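PDB 4HBK: aldo-keto reductase family 1, member B4 (Aldose reductase) from Schistosoma japonicum, which probably reduces carbonyl groups of sugars and other aldehydes to alcohols with NADPH as hydride donor. Local coordinates for residues A[79-84]-A[142-147]; A[127-132]-A[136-141]. All coordinates share one frame; numbering follows the deposited sequence.

Contact 1 (A[79-84]-A[142-147]); sequences AYVYRN and LIHWPV
The backbones of Ala-79 and His-144 stand well apart, 8.2 Å between their CA atoms, and the imidazole of His-144 reaches from the end of strand 138-143 to the 3-10 turn at 80-82. That turn is held by Tyr-82 N donating to Ala-79 O and Arg-83 N to Tyr-80 O. His-144 has CG anti to the backbone N (chi1 -152°), which sends the ring across so that CE1 leads. Two methyls receive it: Val-81 CG1 lies 3.5 Å from His-144 CE1 and Ala-79 CB 3.6 Å from the same carbon, both oblique to the ring. Val-81 CG1 also sits over one face of the Tyr-82 ring, offset toward its rim, and so touches both aromatic groups.

Water serves both imidazole nitrogens. Water 1, at the ring edge and in plane, is 2.8 Å from His-144 ND1 and accepts from Val-81 N. Water 2 joins His-144 NE2 to Tyr-82 OH at 3.3 and 3.1 Å, while those two side-chain atoms are 4.5 Å apart. Tyr-82 OH also hydrogen-bonds Lys-291, and Lys-111 packs beside Ala-79 and His-144. Tyr-82 is the predicted proton donor, Lys-111 the lysine predicted to assist it and His-144 a predicted substrate-binding residue; a water between Tyr-82 and His-144 is consistent with the place a substrate carbonyl takes in relatives.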
ATOM      1  N   ALA A  79      -1.118  -5.702  -6.337  1.00  8.80           N
ATOM      2  CA  ALA A  79      -1.943  -4.815  -7.140  1.00 11.74           C
ATOM      3  C   ALA A  79      -2.167  -5.393  -8.525  1.00 13.18           C
ATOM      4  O   ALA A  79      -1.272  -5.991  -9.122  1.00  9.75           O
ATOM      5  CB  ALA A  79      -1.346  -3.399  -7.209  1.00  8.49           C
ATOM      6  N   TYR A  80      -3.386  -5.223  -9.019  1.00 11.76           N
ATOM      7  CA  TYR A  80      -3.755  -5.717 -10.329  1.00 15.09           C
ATOM      8  C   TYR A  80      -2.818  -5.148 -11.371  1.00 11.26           C
ATOM      9  O   TYR A  80      -2.421  -5.833 -12.308  1.00 13.84           O
ATOM     10  CB  TYR A  80      -5.190  -5.294 -10.644  1.00 18.70           C
ATOM     11  CG  TYR A  80      -5.691  -5.772 -11.983  1.00 19.18           C
ATOM     12  CD1 TYR A  80      -6.478  -6.911 -12.083  1.00 24.23           C
ATOM     13  CD2 TYR A  80      -5.390  -5.077 -13.150  1.00 18.21           C
ATOM     14  CE1 TYR A  80      -6.952  -7.348 -13.310  1.00 30.08           C
ATOM     15  CE2 TYR A  80      -5.854  -5.511 -14.383  1.00 21.79           C
ATOM     16  CZ  TYR A  80      -6.634  -6.645 -14.458  1.00 25.01           C
ATOM     17  OH  TYR A  80      -7.106  -7.078 -15.680  1.00 40.74           O
ATOM     18  N   VAL A  81      -2.462  -3.879 -11.204  1.00 13.90           N
ATOM     19  CA  VAL A  81      -1.739  -3.149 -12.246  1.00 12.92           C
ATOM     20  C   VAL A  81      -0.297  -3.630 -12.461  1.00 14.66           C
ATOM     21  O   VAL A  81       0.304  -3.332 -13.490  1.00 14.21           O
ATOM     22  CB  VAL A  81      -1.721  -1.627 -11.966  1.00 13.94           C
ATOM     23  CG1 VAL A  81      -0.850  -1.318 -10.760  1.00 10.15           C
ATOM     24  CG2 VAL A  81      -1.215  -0.872 -13.180  1.00 11.03           C
ATOM     25  N   TYR A  82       0.265  -4.361 -11.503  1.00 14.44           N
ATOM     26  CA  TYR A  82       1.635  -4.864 -11.661  1.00 15.62           C
ATOM     27  C   TYR A  82       1.644  -6.103 -12.547  1.00 17.50           C
ATOM     28  O   TYR A  82       2.704  -6.593 -12.931  1.00 18.81           O
ATOM     29  CB  TYR A  82       2.256  -5.188 -10.304  1.00 15.49           C
ATOM     30  CG  TYR A  82       2.335  -3.993  -9.392  1.00 18.12           C
ATOM     31  CD1 TYR A  82       2.839  -2.781  -9.854  1.00 22.16           C
ATOM     32  CD2 TYR A  82       1.898  -4.064  -8.085  1.00 15.78           C
ATOM     33  CE1 TYR A  82       2.915  -1.679  -9.032  1.00 20.23           C
ATOM     34  CE2 TYR A  82       1.970  -2.963  -7.248  1.00 20.01           C
ATOM     35  CZ  TYR A  82       2.476  -1.773  -7.730  1.00 23.94           C
ATOM     36  OH  TYR A  82       2.557  -0.669  -6.913  1.00 27.64           O
ATOM     37  N   ARG A  83       0.454  -6.622 -12.840  1.00 15.73           N
ATOM     38  CA  ARG A  83       0.292  -7.730 -13.774  1.00 15.75           C
ATOM     39  C   ARG A  83       1.079  -8.982 -13.383  1.00 19.61           C
ATOM     40  O   ARG A  83       1.598  -9.685 -14.249  1.00 21.70           O
ATOM     41  CB  ARG A  83       0.699  -7.279 -15.179  1.00 22.58           C
ATOM     42  CG  ARG A  83      -0.222  -6.215 -15.743  1.00 28.68           C
ATOM     43  CD  ARG A  83      -0.551  -6.488 -17.198  1.00 41.37           C
ATOM     44  NE  ARG A  83       0.177  -5.585 -18.081  1.00 48.63           N
ATOM     45  CZ  ARG A  83      -0.394  -4.852 -19.031  1.00 49.93           C
ATOM     46  NH1 ARG A  83      -1.705  -4.921 -19.231  1.00 49.56           N
ATOM     47  NH2 ARG A  83       0.349  -4.054 -19.788  1.00 50.08           N
ATOM     48  N   ASN A  84       1.166  -9.263 -12.085  1.00 16.08           N
ATOM     49  CA  ASN A  84       1.889 -10.442 -11.617  1.00 13.67           C
ATOM     50  C   ASN A  84       1.175 -11.168 -10.491  1.00 13.92           C
ATOM     51  O   ASN A  84       1.795 -11.930  -9.754  1.00 14.42           O
ATOM     52  CB  ASN A  84       3.302 -10.062 -11.160  1.00 13.96           C
ATOM     53  CG  ASN A  84       3.293  -9.017 -10.068  1.00 12.90           C
ATOM     54  OD1 ASN A  84       2.238  -8.699  -9.517  1.00 10.11           O
ATOM     55  ND2 ASN A  84       4.466  -8.481  -9.740  1.00 12.62           N
ATOM     56  N   LEU A 142      -8.041  -1.903  -1.940  1.00  8.96           N
ATOM     57  CA  LEU A 142      -7.945  -0.450  -1.972  1.00  6.88           C
ATOM     58  C   LEU A 142      -8.300   0.099  -3.338  1.00  8.57           C
ATOM     59  O   LEU A 142      -7.977  -0.501  -4.359  1.00  8.75           O
ATOM     60  CB  LEU A 142      -6.506  -0.017  -1.689  1.00  6.74           C
ATOM     61  CG  LEU A 142      -5.837  -0.526  -0.421  1.00 10.71           C
ATOM     62  CD1 LEU A 142      -4.453   0.098  -0.303  1.00  8.26           C
ATOM     63  CD2 LEU A 142      -6.701  -0.203   0.796  1.00  6.85           C
ATOM     64  N   ILE A 143      -8.926   1.265  -3.368  1.00  7.77           N
ATOM     65  CA  ILE A 143      -8.985   2.005  -4.620  1.00  8.43           C
ATOM     66  C   ILE A 143      -7.593   2.576  -4.907  1.00  8.54           C
ATOM     67  O   ILE A 143      -7.050   3.352  -4.110  1.00  7.07           O
ATOM     68  CB  ILE A 143     -10.030   3.119  -4.569  1.00  9.15           C
ATOM     69  CG1 ILE A 143     -11.397   2.529  -4.205  1.00  8.91           C
ATOM     70  CG2 ILE A 143     -10.091   3.848  -5.912  1.00  7.91           C
ATOM     71  CD1 ILE A 143     -12.532   3.528  -4.270  1.00  8.10           C
ATOM     72  N   HIS A 144      -7.000   2.182  -6.034  1.00  8.35           N
ATOM     73  CA  HIS A 144      -5.572   2.461  -6.269  1.00  8.77           C
ATOM     74  C   HIS A 144      -5.256   3.957  -6.382  1.00  9.65           C
ATOM     75  O   HIS A 144      -4.231   4.411  -5.873  1.00 12.88           O
ATOM     76  CB  HIS A 144      -5.078   1.723  -7.508  1.00  8.11           C
ATOM     77  CG  HIS A 144      -3.624   1.378  -7.472  1.00 10.26           C
ATOM     78  ND1 HIS A 144      -3.145   0.146  -7.875  1.00  9.54           N
ATOM     79  CD2 HIS A 144      -2.542   2.102  -7.102  1.00 10.44           C
ATOM     80  CE1 HIS A 144      -1.830   0.130  -7.752  1.00  8.98           C
ATOM     81  NE2 HIS A 144      -1.437   1.303  -7.290  1.00 10.31           N
ATOM     82  N   TRP A 145      -6.138   4.697  -7.058  1.00  9.56           N
ATOM     83  CA  TRP A 145      -6.017   6.142  -7.290  1.00  8.69           C
ATOM     84  C   TRP A 145      -7.424   6.729  -7.279  1.00  9.26           C
ATOM     85  O   TRP A 145      -8.392   6.000  -7.490  1.00  8.00           O
ATOM     86  CB  TRP A 145      -5.365   6.433  -8.659  1.00  9.18           C
ATOM     87  CG  TRP A 145      -3.893   6.120  -8.723  1.00  9.30           C
ATOM     88  CD1 TRP A 145      -3.319   4.953  -9.131  1.00 10.79           C
ATOM     89  CD2 TRP A 145      -2.813   6.992  -8.361  1.00 10.04           C
ATOM     90  NE1 TRP A 145      -1.944   5.040  -9.044  1.00 10.78           N
ATOM     91  CE2 TRP A 145      -1.609   6.283  -8.576  1.00 12.15           C
ATOM     92  CE3 TRP A 145      -2.746   8.301  -7.882  1.00  8.74           C
ATOM     93  CZ2 TRP A 145      -0.353   6.836  -8.308  1.00 10.50           C
ATOM     94  CZ3 TRP A 145      -1.497   8.850  -7.616  1.00 11.06           C
ATOM     95  CH2 TRP A 145      -0.317   8.115  -7.824  1.00 11.51           C
ATOM     96  N   PRO A 146      -7.542   8.044  -7.028  1.00  8.69           N
ATOM     97  CA  PRO A 146      -8.788   8.815  -7.185  1.00 11.37           C
ATOM     98  C   PRO A 146      -9.065   9.265  -8.633  1.00 12.31           C
ATOM     99  O   PRO A 146     -10.022  10.020  -8.876  1.00 10.01           O
ATOM    100  CB  PRO A 146      -8.566  10.055  -6.311  1.00  9.21           C
ATOM    101  CG  PRO A 146      -7.102  10.037  -5.901  1.00 10.16           C
ATOM    102  CD  PRO A 146      -6.426   8.868  -6.535  1.00 10.16           C
ATOM    103  N   VAL A 147      -8.252   8.802  -9.578  1.00  8.86           N
ATOM    104  CA  VAL A 147      -8.368   9.241 -10.978  1.00 10.60           C
ATOM    105  C   VAL A 147      -8.777   8.108 -11.923  1.00 10.90           C
ATOM    106  O   VAL A 147      -7.957   7.286 -12.312  1.00  8.23           O
ATOM    107  CB  VAL A 147      -7.044   9.844 -11.487  1.00 11.99           C
ATOM    108  CG1 VAL A 147      -7.152  10.197 -12.983  1.00 13.46           C
ATOM    109  CG2 VAL A 147      -6.658  11.073 -10.662  1.00 11.33           C
TER
HETATM  110  O   HOH W   1      -4.126  -2.044  -9.262  1.00 12.69           O
HETATM  111  O   HOH W   2       1.701   2.204  -7.631  1.00 25.43           O

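Contact 2 (A[127-132]-A[136-141]); sequences EETLKN and NYLDLY
Thr-129 OG1 is gripped from two sources: it accepts a hydrogen bond of 2.7 Å from water 3 and is also hydrogen-bonded to Glu-85 OE1. Water 3 lies at the edge of the Tyr-141 ring, in its plane, 2.7 Å from Tyr-141 OH, and thereby ties helix 119-133 to strand 138-143 through solvent. The two branches of Thr-129 divide the work: a chi1 of -84° sets OG1 beside the backbone N and leaves CG2 anti to it, and that methyl reaches Leu-138 CD1 at 4.1 Å, the two side chains crossing at about a right angle, while the hydroxyl is taken up by water 3 and Glu-85.

Leu-130 carries most of the apolar contact. Its CD2 methyl presses on Leu-138 CG at 3.5 Å, closer than carbons usually approach, and lies equally near Tyr-137 C, so it rests on backbone as well as side chain. Leu-130 CD1 turns instead to the chain at Asn-136, 4.1 Å from Asn-136 O. The CA atoms of Leu-130 and Asn-136 are 6.4 Å apart, which places the returning chain close to the helix.

This is the second half of a beta-alpha-beta unit, strand 107-112, helix 119-133 and strand 138-143, in the barrel of parallel strands characteristic of aldo/keto reductases. Leu-138 also touches Leu-133 and Val-187, Leu-186 adjoins Leu-130, and Asp-139 OD2 forms a salt bridge with Arg-103.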
ATOM      1  N   GLU A 127     -12.968 -10.194  -8.684  1.00 11.80           N
ATOM      2  CA  GLU A 127     -13.065 -11.632  -8.914  1.00 15.08           C
ATOM      3  C   GLU A 127     -11.876 -12.128  -9.705  1.00 15.48           C
ATOM      4  O   GLU A 127     -11.396 -13.243  -9.492  1.00 13.44           O
ATOM      5  CB  GLU A 127     -14.368 -11.975  -9.646  1.00 16.36           C
ATOM      6  CG  GLU A 127     -15.608 -11.851  -8.763  1.00 16.92           C
ATOM      7  CD  GLU A 127     -16.910 -12.132  -9.501  1.00 20.78           C
ATOM      8  OE1 GLU A 127     -17.904 -12.491  -8.840  1.00 21.37           O
ATOM      9  OE2 GLU A 127     -16.950 -11.976 -10.735  1.00 22.69           O
ATOM     10  N   GLU A 128     -11.412 -11.289 -10.629  1.00 13.14           N
ATOM     11  CA  GLU A 128     -10.270 -11.610 -11.465  1.00 12.05           C
ATOM     12  C   GLU A 128      -8.997 -11.670 -10.632  1.00 13.63           C
ATOM     13  O   GLU A 128      -8.234 -12.625 -10.718  1.00 13.56           O
ATOM     14  CB  GLU A 128     -10.133 -10.555 -12.569  1.00 18.29           C
ATOM     15  CG  GLU A 128      -8.728 -10.401 -13.143  1.00 23.54           C
ATOM     16  CD  GLU A 128      -8.524 -11.215 -14.401  1.00 37.00           C
ATOM     17  OE1 GLU A 128      -8.931 -12.401 -14.412  1.00 37.57           O
ATOM     18  OE2 GLU A 128      -7.970 -10.663 -15.384  1.00 43.83           O
ATOM     19  N   THR A 129      -8.779 -10.634  -9.831  1.00 14.59           N
ATOM     20  CA  THR A 129      -7.665 -10.590  -8.895  1.00 11.94           C
ATOM     21  C   THR A 129      -7.668 -11.820  -7.972  1.00 11.72           C
ATOM     22  O   THR A 129      -6.641 -12.454  -7.767  1.00 10.15           O
ATOM     23  CB  THR A 129      -7.694  -9.261  -8.078  1.00 14.46           C
ATOM     24  OG1 THR A 129      -7.057  -8.220  -8.837  1.00 10.57           O
ATOM     25  CG2 THR A 129      -6.999  -9.413  -6.719  1.00  7.31           C
ATOM     26  N   LEU A 130      -8.832 -12.176  -7.438  1.00 12.16           N
ATOM     27  CA  LEU A 130      -8.935 -13.334  -6.537  1.00 12.37           C
ATOM     28  C   LEU A 130      -8.648 -14.630  -7.273  1.00 13.92           C
ATOM     29  O   LEU A 130      -8.054 -15.555  -6.723  1.00 12.19           O
ATOM     30  CB  LEU A 130     -10.324 -13.414  -5.912  1.00 10.42           C
ATOM     31  CG  LEU A 130     -10.658 -12.399  -4.824  1.00 12.06           C
ATOM     32  CD1 LEU A 130     -12.162 -12.371  -4.562  1.00 13.71           C
ATOM     33  CD2 LEU A 130      -9.897 -12.740  -3.564  1.00 10.84           C
ATOM     34  N   LYS A 131      -9.095 -14.702  -8.519  1.00 13.65           N
ATOM     35  CA  LYS A 131      -8.786 -15.852  -9.353  1.00 15.56           C
ATOM     36  C   LYS A 131      -7.278 -15.999  -9.487  1.00 15.91           C
ATOM     37  O   LYS A 131      -6.728 -17.060  -9.210  1.00 17.14           O
ATOM     38  CB  LYS A 131      -9.422 -15.690 -10.734  1.00 18.33           C
ATOM     39  CG  LYS A 131      -9.131 -16.805 -11.705  1.00 20.99           C
ATOM     40  CD  LYS A 131      -9.942 -16.611 -12.977  1.00 28.03           C
ATOM     41  CE  LYS A 131      -9.555 -17.629 -14.043  1.00 45.16           C
ATOM     42  NZ  LYS A 131      -9.845 -17.129 -15.423  1.00 44.44           N
ATOM     43  N   ASN A 132      -6.613 -14.932  -9.924  1.00 14.54           N
ATOM     44  CA  ASN A 132      -5.163 -14.950 -10.100  1.00 13.12           C
ATOM     45  C   ASN A 132      -4.383 -15.234  -8.819  1.00 12.49           C
ATOM     46  O   ASN A 132      -3.383 -15.944  -8.846  1.00 12.46           O
ATOM     47  CB  ASN A 132      -4.678 -13.644 -10.726  1.00 16.71           C
ATOM     48  CG  ASN A 132      -5.067 -13.528 -12.193  1.00 18.79           C
ATOM     49  OD1 ASN A 132      -5.251 -14.532 -12.872  1.00 21.59           O
ATOM     50  ND2 ASN A 132      -5.199 -12.304 -12.681  1.00 17.57           N
ATOM     51  N   ASN A 136     -10.078 -17.056  -1.955  1.00 11.20           N
ATOM     52  CA  ASN A 136     -11.529 -16.898  -1.937  1.00 15.76           C
ATOM     53  C   ASN A 136     -11.939 -15.527  -1.444  1.00 13.02           C
ATOM     54  O   ASN A 136     -13.057 -15.093  -1.691  1.00 14.84           O
ATOM     55  CB  ASN A 136     -12.201 -17.985  -1.096  1.00 13.57           C
ATOM     56  CG  ASN A 136     -11.835 -19.374  -1.568  1.00 20.15           C
ATOM     57  OD1 ASN A 136     -11.944 -19.694  -2.749  1.00 20.83           O
ATOM     58  ND2 ASN A 136     -11.359 -20.191  -0.656  1.00 17.10           N
ATOM     59  N   TYR A 137     -11.031 -14.854  -0.746  1.00  9.94           N
ATOM     60  CA  TYR A 137     -11.280 -13.498  -0.264  1.00 11.18           C
ATOM     61  C   TYR A 137      -9.961 -12.746  -0.086  1.00 10.76           C
ATOM     62  O   TYR A 137      -8.896 -13.359   0.012  1.00 10.16           O
ATOM     63  CB  TYR A 137     -12.044 -13.521   1.065  1.00 10.39           C
ATOM     64  CG  TYR A 137     -11.213 -14.030   2.219  1.00 14.50           C
ATOM     65  CD1 TYR A 137     -10.429 -13.162   2.974  1.00 10.90           C
ATOM     66  CD2 TYR A 137     -11.195 -15.385   2.542  1.00 16.71           C
ATOM     67  CE1 TYR A 137      -9.660 -13.630   4.022  1.00 15.08           C
ATOM     68  CE2 TYR A 137     -10.428 -15.863   3.592  1.00 13.68           C
ATOM     69  CZ  TYR A 137      -9.663 -14.986   4.326  1.00 16.79           C
ATOM     70  OH  TYR A 137      -8.906 -15.461   5.379  1.00 22.12           O
ATOM     71  N   LEU A 138     -10.050 -11.419  -0.054  1.00 10.35           N
ATOM     72  CA  LEU A 138      -8.903 -10.557   0.201  1.00 10.74           C
ATOM     73  C   LEU A 138      -9.070  -9.986   1.593  1.00 11.42           C
ATOM     74  O   LEU A 138     -10.190  -9.739   2.035  1.00  8.80           O
ATOM     75  CB  LEU A 138      -8.848  -9.403  -0.816  1.00 11.06           C
ATOM     76  CG  LEU A 138      -8.652  -9.734  -2.300  1.00 10.73           C
ATOM     77  CD1 LEU A 138      -8.847  -8.503  -3.185  1.00 10.49           C
ATOM     78  CD2 LEU A 138      -7.266 -10.328  -2.539  1.00  9.77           C
ATOM     79  N   ASP A 139      -7.970  -9.785   2.303  1.00 10.26           N
ATOM     80  CA  ASP A 139      -8.064  -9.113   3.589  1.00 11.58           C
ATOM     81  C   ASP A 139      -8.334  -7.624   3.407  1.00 11.06           C
ATOM     82  O   ASP A 139      -9.061  -7.018   4.199  1.00 11.77           O
ATOM     83  CB  ASP A 139      -6.803  -9.340   4.414  1.00 10.62           C
ATOM     84  CG  ASP A 139      -6.662 -10.781   4.839  1.00 13.21           C
ATOM     85  OD1 ASP A 139      -7.257 -11.140   5.871  1.00 13.74           O
ATOM     86  OD2 ASP A 139      -5.977 -11.553   4.127  1.00  9.42           O
ATOM     87  N   LEU A 140      -7.757  -7.049   2.356  1.00  8.23           N
ATOM     88  CA  LEU A 140      -7.866  -5.616   2.119  1.00  9.81           C
ATOM     89  C   LEU A 140      -7.873  -5.327   0.609  1.00 10.49           C
ATOM     90  O   LEU A 140      -7.092  -5.912  -0.149  1.00  9.23           O
ATOM     91  CB  LEU A 140      -6.707  -4.875   2.817  1.00  7.62           C
ATOM     92  CG  LEU A 140      -6.690  -3.342   2.741  1.00  9.08           C
ATOM     93  CD1 LEU A 140      -7.987  -2.769   3.283  1.00  6.96           C
ATOM     94  CD2 LEU A 140      -5.454  -2.711   3.436  1.00  6.92           C
ATOM     95  N   TYR A 141      -8.763  -4.431   0.183  1.00  8.32           N
ATOM     96  CA  TYR A 141      -8.883  -4.053  -1.219  1.00  8.31           C
ATOM     97  C   TYR A 141      -9.005  -2.540  -1.281  1.00  8.69           C
ATOM     98  O   TYR A 141      -9.950  -1.962  -0.744  1.00  7.97           O
ATOM     99  CB  TYR A 141     -10.125  -4.706  -1.826  1.00  9.16           C
ATOM    100  CG  TYR A 141     -10.148  -4.832  -3.349  1.00 11.56           C
ATOM    101  CD1 TYR A 141      -9.013  -5.222  -4.068  1.00  9.25           C
ATOM    102  CD2 TYR A 141     -11.326  -4.608  -4.059  1.00  8.69           C
ATOM    103  CE1 TYR A 141      -9.055  -5.359  -5.467  1.00 11.28           C
ATOM    104  CE2 TYR A 141     -11.380  -4.742  -5.437  1.00  9.38           C
ATOM    105  CZ  TYR A 141     -10.255  -5.117  -6.143  1.00 12.74           C
ATOM    106  OH  TYR A 141     -10.350  -5.241  -7.516  1.00 10.49           O
TER
HETATM  107  O   HOH W   3      -7.900  -5.641  -8.523  1.00 16.48           O

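Overall arrangement
Both contacts draw on strand 138-143. Contact 2 packs helix 119-133 against its beginning and is largely buried; contact 1 lies where the chain leaves its far end and is only partly buried. Their centres are 13 Å apart, and Tyr-80 joins them physically: Tyr-80 CE1 is 3.5 Å from Glu-128 CG, and the same ring touches Thr-129. Water-mediated bonds occur in each, but with different weight. In contact 2 one water supplements an apolar interface built on two leucines, burying 220 Å², whereas contact 1 buries only 110 Å², and two waters complete its polar links. Structural packing thus gives way to predicted active-site chemistry along one strand.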